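Local coordinates for protein sucrose 6(F)-phosphate phosphorylase (Thermoanaerobacterium thermosaccharolyticum DSM 571, PDB 6S9V) that is a phosphorylase whose chain folds into a TIM barrel of the alpha-amylase type, followed by an antiparallel sheet, at residues G31-L34 against K35-N38; F78-W81 against Y82-K85; L321-T324 against K325-K328. All coordinates share one frame; numbering follows the deposited sequence.

Interaction 1: G31-L34 against K35-N38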
ATOM      1  N   GLY A  31      -8.559 -16.266   8.497  1.00 22.16           N
ATOM      2  CA  GLY A  31      -9.109 -17.029   9.598  1.00 22.19           C
ATOM      3  C   GLY A  31     -10.024 -16.272  10.535  1.00 23.10           C
ATOM      4  O   GLY A  31     -10.723 -16.910  11.332  1.00 25.40           O
ATOM      5  N   GLY A  32     -10.039 -14.942  10.482  1.00 21.41           N
ATOM      6  CA  GLY A  32     -11.013 -14.144  11.203  1.00 22.43           C
ATOM      7  C   GLY A  32     -10.439 -13.187  12.228  1.00 20.50           C
ATOM      8  O   GLY A  32     -11.116 -12.214  12.589  1.00 19.84           O
ATOM      9  N   ASN A  33      -9.222 -13.416  12.718  1.00 19.73           N
ATOM     10  CA  ASN A  33      -8.666 -12.533  13.737  1.00 20.28           C
ATOM     11  C   ASN A  33      -7.152 -12.732  13.800  1.00 20.43           C
ATOM     12  O   ASN A  33      -6.579 -13.556  13.081  1.00 19.91           O
ATOM     13  CB  ASN A  33      -9.333 -12.790  15.098  1.00 21.23           C
ATOM     14  CG  ASN A  33      -9.252 -14.244  15.528  1.00 23.74           C
ATOM     15  OD1 ASN A  33      -8.170 -14.808  15.644  1.00 24.00           O
ATOM     16  ND2 ASN A  33     -10.403 -14.852  15.776  1.00 26.03           N
ATOM     17  N   LEU A  34      -6.508 -11.966  14.688  1.00 20.00           N
ATOM     18  CA  LEU A  34      -5.054 -11.986  14.763  1.00 19.09           C
ATOM     19  C   LEU A  34      -4.536 -13.306  15.317  1.00 20.74           C
ATOM     20  O   LEU A  34      -3.413 -13.714  14.999  1.00 21.45           O
ATOM     21  CB  LEU A  34      -4.551 -10.827  15.622  1.00 18.98           C
ATOM     22  CG  LEU A  34      -4.754  -9.432  15.043  1.00 19.98           C
ATOM     23  CD1 LEU A  34      -4.348  -8.357  16.046  1.00 21.76           C
ATOM     24  CD2 LEU A  34      -3.993  -9.258  13.735  1.00 20.46           C
ATOM     25  N   LYS A  35      -5.328 -13.984  16.149  1.00 23.38           N
ATOM     26  CA  LYS A  35      -4.891 -15.262  16.694  1.00 27.45           C
ATOM     27  C   LYS A  35      -4.870 -16.334  15.609  1.00 23.81           C
ATOM     28  O   LYS A  35      -3.911 -17.110  15.516  1.00 22.14           O
ATOM     29  CB  LYS A  35      -5.802 -15.660  17.852  1.00 38.63           C
ATOM     30  CG  LYS A  35      -5.643 -14.729  19.043  1.00 54.28           C
ATOM     31  CD  LYS A  35      -6.604 -15.056  20.168  1.00 69.58           C
ATOM     32  CE  LYS A  35      -6.279 -14.240  21.413  1.00 80.01           C
ATOM     33  NZ  LYS A  35      -4.958 -14.589  22.006  1.00 85.88           N
ATOM     34  N   THR A  36      -5.907 -16.384  14.765  1.00 23.24           N
ATOM     35  CA  THR A  36      -5.875 -17.311  13.638  1.00 23.10           C
ATOM     36  C   THR A  36      -4.815 -16.904  12.613  1.00 22.00           C
ATOM     37  O   THR A  36      -4.202 -17.769  11.979  1.00 22.53           O
ATOM     38  CB  THR A  36      -7.250 -17.414  12.968  1.00 26.07           C
ATOM     39  OG1 THR A  36      -7.555 -16.196  12.267  1.00 29.62           O
ATOM     40  CG2 THR A  36      -8.349 -17.704  13.999  1.00 25.76           C
ATOM     41  N   LEU A  37      -4.581 -15.600  12.435  1.00 21.83           N
ATOM     42  CA  LEU A  37      -3.488 -15.163  11.570  1.00 22.11           C
ATOM     43  C   LEU A  37      -2.152 -15.699  12.082  1.00 21.89           C
ATOM     44  O   LEU A  37      -1.347 -16.242  11.314  1.00 19.64           O
ATOM     45  CB  LEU A  37      -3.472 -13.636  11.469  1.00 20.92           C
ATOM     46  CG  LEU A  37      -2.274 -13.013  10.748  1.00 20.50           C
ATOM     47  CD1 LEU A  37      -2.136 -13.570   9.339  1.00 21.93           C
ATOM     48  CD2 LEU A  37      -2.390 -11.493  10.699  1.00 19.22           C
ATOM     49  N   ASN A  38      -1.897 -15.546  13.382  1.00 22.33           N
ATOM     50  CA  ASN A  38      -0.671 -16.081  13.965  1.00 22.65           C
ATOM     51  C   ASN A  38      -0.601 -17.600  13.809  1.00 22.53           C
ATOM     52  O   ASN A  38       0.472 -18.153  13.530  1.00 23.69           O
ATOM     53  CB  ASN A  38      -0.580 -15.700  15.450  1.00 26.19           C
ATOM     54  CG  ASN A  38       0.073 -14.338  15.676  1.00 32.91           C
ATOM     55  OD1 ASN A  38       0.997 -13.951  14.959  1.00 35.66           O
ATOM     56  ND2 ASN A  38      -0.397 -13.614  16.694  1.00 34.30           N
TER
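N33 OD1 is the acceptor on which this turn closes: T36 N donates to it over 2.9 Å with an N-H...O angle of 165°, approaching from a position tilted out of the amide plane. K35 N comes almost as near, 3.0 Å from N33 OD1, and K35 CB lies against the same oxygen, so the amide oxygen reaches over the first turn of helix 34-44. It gets there because CG of N33 sits between its own backbone N and carbonyl carbon (chi1 55°), which folds the side chain back over the helix start. ND2 is turned from the bond and has T36 CG2 as its nearest neighbour across the contact. The main chain adds a second tie, with L37 N donating to N33 O at 2.9 Å. N33 is thus the N-cap of the helix that follows barrel strand 22-25, its side chain taking the place of a preceding helical carbonyl for T36 N. T36 OG1 turns back toward the loop, and its single proton could go to N33 O, 2.9 Å from OG1, or to L30 O; the distances do not settle the choice. The same hydroxyl presses on the glycine turn, with T36 OG1 only 3.0 Å from G31 C. G31 and G32 both have positive phi, 101° at G31, a backbone shape well suited to glycine that carries the chain round into the cap. The next bond along, N38 N to L34 O at 2.9 Å, is a regular helical one. On the buried side L34 and L37 meet through their CD2 methyls, 4.1 Å apart, where L34 also packs on D83 and I84 of helix 81-88.

Interaction 2: F78-W81 against Y82-K85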
ATOM      1  N   PHE A  78     -10.630  -8.470  16.635  1.00 21.09           N
ATOM      2  CA  PHE A  78      -9.411  -8.978  16.022  1.00 20.87           C
ATOM      3  C   PHE A  78      -8.395  -9.478  17.036  1.00 21.87           C
ATOM      4  O   PHE A  78      -7.649 -10.414  16.730  1.00 22.70           O
ATOM      5  CB  PHE A  78      -8.771  -7.889  15.154  1.00 20.13           C
ATOM      6  CG  PHE A  78      -9.698  -7.324  14.105  1.00 20.69           C
ATOM      7  CD1 PHE A  78     -10.731  -8.084  13.592  1.00 22.51           C
ATOM      8  CD2 PHE A  78      -9.532  -6.029  13.632  1.00 21.12           C
ATOM      9  CE1 PHE A  78     -11.588  -7.566  12.633  1.00 22.46           C
ATOM     10  CE2 PHE A  78     -10.390  -5.511  12.673  1.00 20.77           C
ATOM     11  CZ  PHE A  78     -11.416  -6.285  12.176  1.00 20.20           C
ATOM     12  N   GLY A  79      -8.318  -8.866  18.207  1.00 22.82           N
ATOM     13  CA  GLY A  79      -7.400  -9.319  19.233  1.00 23.88           C
ATOM     14  C   GLY A  79      -6.953  -8.151  20.107  1.00 24.06           C
ATOM     15  O   GLY A  79      -7.729  -7.237  20.387  1.00 22.47           O
ATOM     16  N   THR A  80      -5.689  -8.210  20.525  1.00 23.52           N
ATOM     17  CA  THR A  80      -5.135  -7.228  21.437  1.00 21.93           C
ATOM     18  C   THR A  80      -3.759  -6.802  20.950  1.00 22.04           C
ATOM     19  O   THR A  80      -3.156  -7.431  20.076  1.00 21.80           O
ATOM     20  CB  THR A  80      -5.007  -7.769  22.864  1.00 22.42           C
ATOM     21  OG1 THR A  80      -3.913  -8.694  22.915  1.00 21.87           O
ATOM     22  CG2 THR A  80      -6.287  -8.460  23.300  1.00 25.06           C
ATOM     23  N   TRP A  81      -3.264  -5.716  21.538  1.00 22.16           N
ATOM     24  CA  TRP A  81      -1.917  -5.256  21.228  1.00 22.07           C
ATOM     25  C   TRP A  81      -0.878  -6.333  21.518  1.00 22.58           C
ATOM     26  O   TRP A  81       0.189  -6.349  20.894  1.00 22.40           O
ATOM     27  CB  TRP A  81      -1.615  -3.993  22.024  1.00 22.29           C
ATOM     28  CG  TRP A  81      -1.828  -2.719  21.271  1.00 20.60           C
ATOM     29  CD1 TRP A  81      -2.675  -1.706  21.600  1.00 20.22           C
ATOM     30  CD2 TRP A  81      -1.177  -2.322  20.061  1.00 20.16           C
ATOM     31  NE1 TRP A  81      -2.584  -0.692  20.678  1.00 19.81           N
ATOM     32  CE2 TRP A  81      -1.676  -1.053  19.715  1.00 20.07           C
ATOM     33  CE3 TRP A  81      -0.222  -2.921  19.236  1.00 20.22           C
ATOM     34  CZ2 TRP A  81      -1.247  -0.367  18.588  1.00 20.39           C
ATOM     35  CZ3 TRP A  81       0.218  -2.235  18.123  1.00 19.88           C
ATOM     36  CH2 TRP A  81      -0.310  -0.977  17.796  1.00 21.19           C
ATOM     37  N   TYR A  82      -1.152  -7.227  22.471  1.00 24.93           N
ATOM     38  CA  TYR A  82      -0.201  -8.299  22.770  1.00 30.14           C
ATOM     39  C   TYR A  82      -0.139  -9.338  21.655  1.00 25.36           C
ATOM     40  O   TYR A  82       0.896  -9.994  21.481  1.00 24.98           O
ATOM     41  CB  TYR A  82      -0.547  -8.929  24.111  1.00 41.58           C
ATOM     42  CG  TYR A  82      -0.362  -7.925  25.214  1.00 55.46           C
ATOM     43  CD1 TYR A  82       0.896  -7.684  25.750  1.00 63.43           C
ATOM     44  CD2 TYR A  82      -1.431  -7.175  25.683  1.00 61.18           C
ATOM     45  CE1 TYR A  82       1.077  -6.749  26.745  1.00 68.74           C
ATOM     46  CE2 TYR A  82      -1.258  -6.238  26.677  1.00 66.09           C
ATOM     47  CZ  TYR A  82      -0.002  -6.027  27.203  1.00 71.39           C
ATOM     48  OH  TYR A  82       0.174  -5.093  28.195  1.00 77.51           O
ATOM     49  N   ASP A  83      -1.224  -9.515  20.896  1.00 22.30           N
ATOM     50  CA  ASP A  83      -1.153 -10.346  19.696  1.00 22.69           C
ATOM     51  C   ASP A  83      -0.162  -9.772  18.689  1.00 23.58           C
ATOM     52  O   ASP A  83       0.557 -10.521  18.009  1.00 24.39           O
ATOM     53  CB  ASP A  83      -2.540 -10.478  19.066  1.00 23.19           C
ATOM     54  CG  ASP A  83      -3.519 -11.226  19.958  1.00 26.88           C
ATOM     55  OD1 ASP A  83      -3.087 -12.152  20.679  1.00 28.72           O
ATOM     56  OD2 ASP A  83      -4.712 -10.870  19.954  1.00 26.67           O
ATOM     57  N   ILE A  84      -0.132  -8.440  18.557  1.00 22.07           N
ATOM     58  CA  ILE A  84       0.827  -7.785  17.667  1.00 22.84           C
ATOM     59  C   ILE A  84       2.246  -7.956  18.197  1.00 22.56           C
ATOM     60  O   ILE A  84       3.189  -8.244  17.446  1.00 20.43           O
ATOM     61  CB  ILE A  84       0.473  -6.292  17.517  1.00 25.62           C
ATOM     62  CG1 ILE A  84      -0.954  -6.110  16.996  1.00 29.98           C
ATOM     63  CG2 ILE A  84       1.475  -5.579  16.607  1.00 24.02           C
ATOM     64  CD1 ILE A  84      -1.131  -6.415  15.559  1.00 30.68           C
ATOM     65  N   LYS A  85       2.424  -7.728  19.495  1.00 23.79           N
ATOM     66  CA  LYS A  85       3.737  -7.871  20.111  1.00 26.31           C
ATOM     67  C   LYS A  85       4.289  -9.272  19.897  1.00 26.03           C
ATOM     68  O   LYS A  85       5.475  -9.440  19.593  1.00 25.18           O
ATOM     69  CB  LYS A  85       3.639  -7.553  21.599  1.00 32.44           C
ATOM     70  CG  LYS A  85       4.968  -7.558  22.344  1.00 45.50           C
ATOM     71  CD  LYS A  85       4.737  -7.296  23.823  1.00 62.39           C
ATOM     72  CE  LYS A  85       6.037  -7.138  24.591  1.00 75.51           C
ATOM     73  NZ  LYS A  85       5.772  -6.837  26.027  1.00 82.42           N
TER
HETATM   74  O   HOH W   1      -3.938 -11.405  23.805  1.00 53.93           O
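T80 N donates to D83 OD2 over 2.9 Å with an N-H...O angle of 151°, meeting the oxygen from above the carboxylate plane, 43° out of it. In the reverse direction T80 OG1 accepts only weakly, from Y82 N at 3.2 Å and from D83 N at 3.5 Å, so the hydroxyl is shared between two amides rather than held by one straight bond. D83 N also has a weak bond to T80 O. CG of D83 lies anti to its carbonyl carbon (chi1 -65°), a rotation that swings the carboxylate back to the loop, where OD2 also lies 3.2 Å from G79 CA. A water is hydrogen-bonded to T80 OG1 and donates weakly to D83 OD1, bridging the two side chains on the exposed side. Further along, K85 N to W81 O is an ordinary helical bond of 3.0 Å. The Y82 ring presents an edge to T80 OG1, with CD2 as the ring atom nearest it. On the inner side the six-membered ring of W81 leans on I84, CE3 lying 3.8 Å from I84 CB and CZ3 close to I84 CG2, at a slant to the ring. That indole is anchored beyond this turn, NE1 bonding to Y71 O and the ring stacking on F203. The reciprocal T80-D83 pairing is a capping box, which opens helix 81-88, the helix of the beta-alpha-beta crossover that joins barrel strands 51-54 and 92-97 in the TIM barrel.

Interaction 3: L321-T324 against K325-K328. With SO4 (sulfate ion), chain F.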
ATOM      1  N   LEU A 321       4.301   7.923 -18.684  1.00 24.09           N
ATOM      2  CA  LEU A 321       5.033   6.692 -18.923  1.00 24.41           C
ATOM      3  C   LEU A 321       4.336   5.759 -19.901  1.00 27.40           C
ATOM      4  O   LEU A 321       4.998   4.898 -20.482  1.00 27.11           O
ATOM      5  CB  LEU A 321       5.247   5.928 -17.606  1.00 22.82           C
ATOM      6  CG  LEU A 321       5.887   6.749 -16.485  1.00 23.84           C
ATOM      7  CD1 LEU A 321       6.032   5.886 -15.244  1.00 24.71           C
ATOM      8  CD2 LEU A 321       7.206   7.323 -16.921  1.00 24.58           C
ATOM      9  N   ILE A 322       3.029   5.918 -20.101  1.00 29.18           N
ATOM     10  CA  ILE A 322       2.288   5.130 -21.074  1.00 27.49           C
ATOM     11  C   ILE A 322       1.263   6.054 -21.707  1.00 25.26           C
ATOM     12  O   ILE A 322       0.767   6.987 -21.066  1.00 26.20           O
ATOM     13  CB  ILE A 322       1.563   3.925 -20.435  1.00 28.71           C
ATOM     14  CG1 ILE A 322       0.556   4.416 -19.396  1.00 29.79           C
ATOM     15  CG2 ILE A 322       2.563   2.999 -19.798  1.00 30.98           C
ATOM     16  CD1 ILE A 322      -0.159   3.323 -18.641  1.00 35.39           C
ATOM     17  N   ASP A 323       0.952   5.801 -22.970  1.00 24.11           N
ATOM     18  CA  ASP A 323      -0.083   6.579 -23.633  1.00 24.38           C
ATOM     19  C   ASP A 323      -1.455   5.956 -23.360  1.00 23.50           C
ATOM     20  O   ASP A 323      -1.579   4.846 -22.831  1.00 22.70           O
ATOM     21  CB  ASP A 323       0.201   6.703 -25.131  1.00 26.88           C
ATOM     22  CG  ASP A 323       0.135   5.381 -25.869  1.00 31.34           C
ATOM     23  OD1 ASP A 323      -0.248   4.357 -25.268  1.00 31.78           O
ATOM     24  OD2 ASP A 323       0.471   5.380 -27.073  1.00 34.21           O
ATOM     25  N   THR A 324      -2.499   6.716 -23.686  1.00 24.68           N
ATOM     26  CA  THR A 324      -3.859   6.262 -23.412  1.00 26.81           C
ATOM     27  C   THR A 324      -4.165   4.951 -24.127  1.00 26.77           C
ATOM     28  O   THR A 324      -4.844   4.077 -23.570  1.00 26.87           O
ATOM     29  CB  THR A 324      -4.858   7.350 -23.813  1.00 30.14           C
ATOM     30  OG1 THR A 324      -4.621   8.520 -23.015  1.00 30.41           O
ATOM     31  CG2 THR A 324      -6.286   6.878 -23.607  1.00 31.20           C
ATOM     32  N   LYS A 325      -3.694   4.799 -25.367  1.00 26.92           N
ATOM     33  CA  LYS A 325      -3.938   3.561 -26.101  1.00 27.97           C
ATOM     34  C   LYS A 325      -3.512   2.337 -25.300  1.00 27.27           C
ATOM     35  O   LYS A 325      -4.260   1.361 -25.190  1.00 26.13           O
ATOM     36  CB  LYS A 325      -3.218   3.582 -27.449  1.00 29.30           C
ATOM     37  CG  LYS A 325      -3.856   4.479 -28.469  1.00 31.32           C
ATOM     38  CD  LYS A 325      -3.009   4.565 -29.732  1.00 32.24           C
ATOM     39  CE  LYS A 325      -3.569   5.592 -30.673  1.00 34.94           C
ATOM     40  NZ  LYS A 325      -4.858   5.121 -31.264  1.00 34.75           N
ATOM     41  N   LYS A 326      -2.287   2.350 -24.773  1.00 27.76           N
ATOM     42  CA  LYS A 326      -1.772   1.178 -24.068  1.00 31.64           C
ATOM     43  C   LYS A 326      -2.361   1.059 -22.670  1.00 25.80           C
ATOM     44  O   LYS A 326      -2.607  -0.058 -22.191  1.00 24.32           O
ATOM     45  CB  LYS A 326      -0.245   1.214 -24.041  1.00 45.99           C
ATOM     46  CG  LYS A 326       0.355   1.225 -25.449  1.00 60.78           C
ATOM     47  CD  LYS A 326       0.123  -0.112 -26.150  1.00 72.22           C
ATOM     48  CE  LYS A 326       0.305  -0.012 -27.653  1.00 82.02           C
ATOM     49  NZ  LYS A 326       0.067  -1.331 -28.308  1.00 86.93           N
ATOM     50  N   ALA A 327      -2.592   2.184 -21.991  1.00 24.61           N
ATOM     51  CA  ALA A 327      -3.308   2.131 -20.722  1.00 24.41           C
ATOM     52  C   ALA A 327      -4.684   1.497 -20.921  1.00 24.41           C
ATOM     53  O   ALA A 327      -5.082   0.586 -20.184  1.00 24.08           O
ATOM     54  CB  ALA A 327      -3.451   3.534 -20.135  1.00 24.12           C
ATOM     55  N   LYS A 328      -5.414   1.958 -21.932  1.00 25.67           N
ATOM     56  CA  LYS A 328      -6.744   1.418 -22.176  1.00 30.88           C
ATOM     57  C   LYS A 328      -6.692  -0.044 -22.612  1.00 27.41           C
ATOM     58  O   LYS A 328      -7.579  -0.828 -22.247  1.00 26.27           O
ATOM     59  CB  LYS A 328      -7.458   2.266 -23.227  1.00 44.89           C
ATOM     60  CG  LYS A 328      -8.956   2.057 -23.249  1.00 61.53           C
ATOM     61  CD  LYS A 328      -9.650   2.996 -24.215  1.00 77.48           C
ATOM     62  CE  LYS A 328     -11.145   2.720 -24.254  1.00 89.26           C
ATOM     63  NZ  LYS A 328     -11.693   2.801 -25.637  1.00 96.06           N
TER
HETATM   64  S   SO4 F 604      -8.175   3.673 -29.838  1.00 57.88           S
HETATM   65  O1  SO4 F 604      -7.382   4.816 -30.277  1.00 62.67           O
HETATM   66  O2  SO4 F 604      -7.960   2.555 -30.751  1.00 59.40           O
HETATM   67  O3  SO4 F 604      -9.589   4.040 -29.816  1.00 50.04           O
HETATM   68  O4  SO4 F 604      -7.750   3.293 -28.492  1.00 59.90           O
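The carboxylate of D323 is the one flat side-chain group here, and three groups of the helix start gather round it. K326 N donates to D323 OD1 at 2.9 Å on the syn side, 29° out of the carboxylate plane. K325 CB lies on that same side of the plane, obliquely over the face, 3.8 Å from D323 OD1 and 4.1 Å from D323 OD2. Beyond OD1 and slightly to the other side of the plane comes K326 CG, 3.2 Å from D323 OD1, because the D323 and K326 side chains run side by side in the same direction. The carboxylate is folded back to this place by a first torsion of 65°, which sets CG between the backbone N and the carbonyl carbon. Neither lysine closes a salt bridge with it: K326 NZ stays 6.5 Å from D323 OD1, and K325, bent at its last torsion, instead gives a hydrogen bond of 2.7 Å from NZ to O1 of a sulfate ion, probably a remnant of the crystallisation liquor. Even so, a negative group at the start of a helix beside two lysines probably enjoys a favourable electrostatic setting. Backbone bonds continue the turn, A327 N bonding to D323 O and K328 N to T324 O at 2.7 Å. Underneath, I322 sends CD1 onto A327, with 3.6 Å between I322 CD1 and A327 CB; F277 flanks the isoleucine and F355 the alanine. With D323 as N-cap, the apolar contact between the residue before it and the fourth residue of the helix is a hydrophobic staple at the solvent-facing start of helix 324-336.

All three contacts cap the start of a helix, yet each by different chemistry. Interactions 1 and 2 are partly buried neighbours, their centres about 10 Å apart, at the starts of helices 34-44 and 81-88, which pack on each other; L34 N bonds to F78 O, and a long, weak ion pair joins K35 NZ to D83 OD1. Interaction 3, mostly exposed, lies across the chain's centre, about 41 Å and 44 Å from the other two by centres. An amide oxygen caps in 31-38, a hydroxyl reciprocated by an aspartate in 78-85, and a carboxylate among lysines in 321-328. Leucines or an indole supply the inner packing of the first two; the third has one isoleucine-alanine contact.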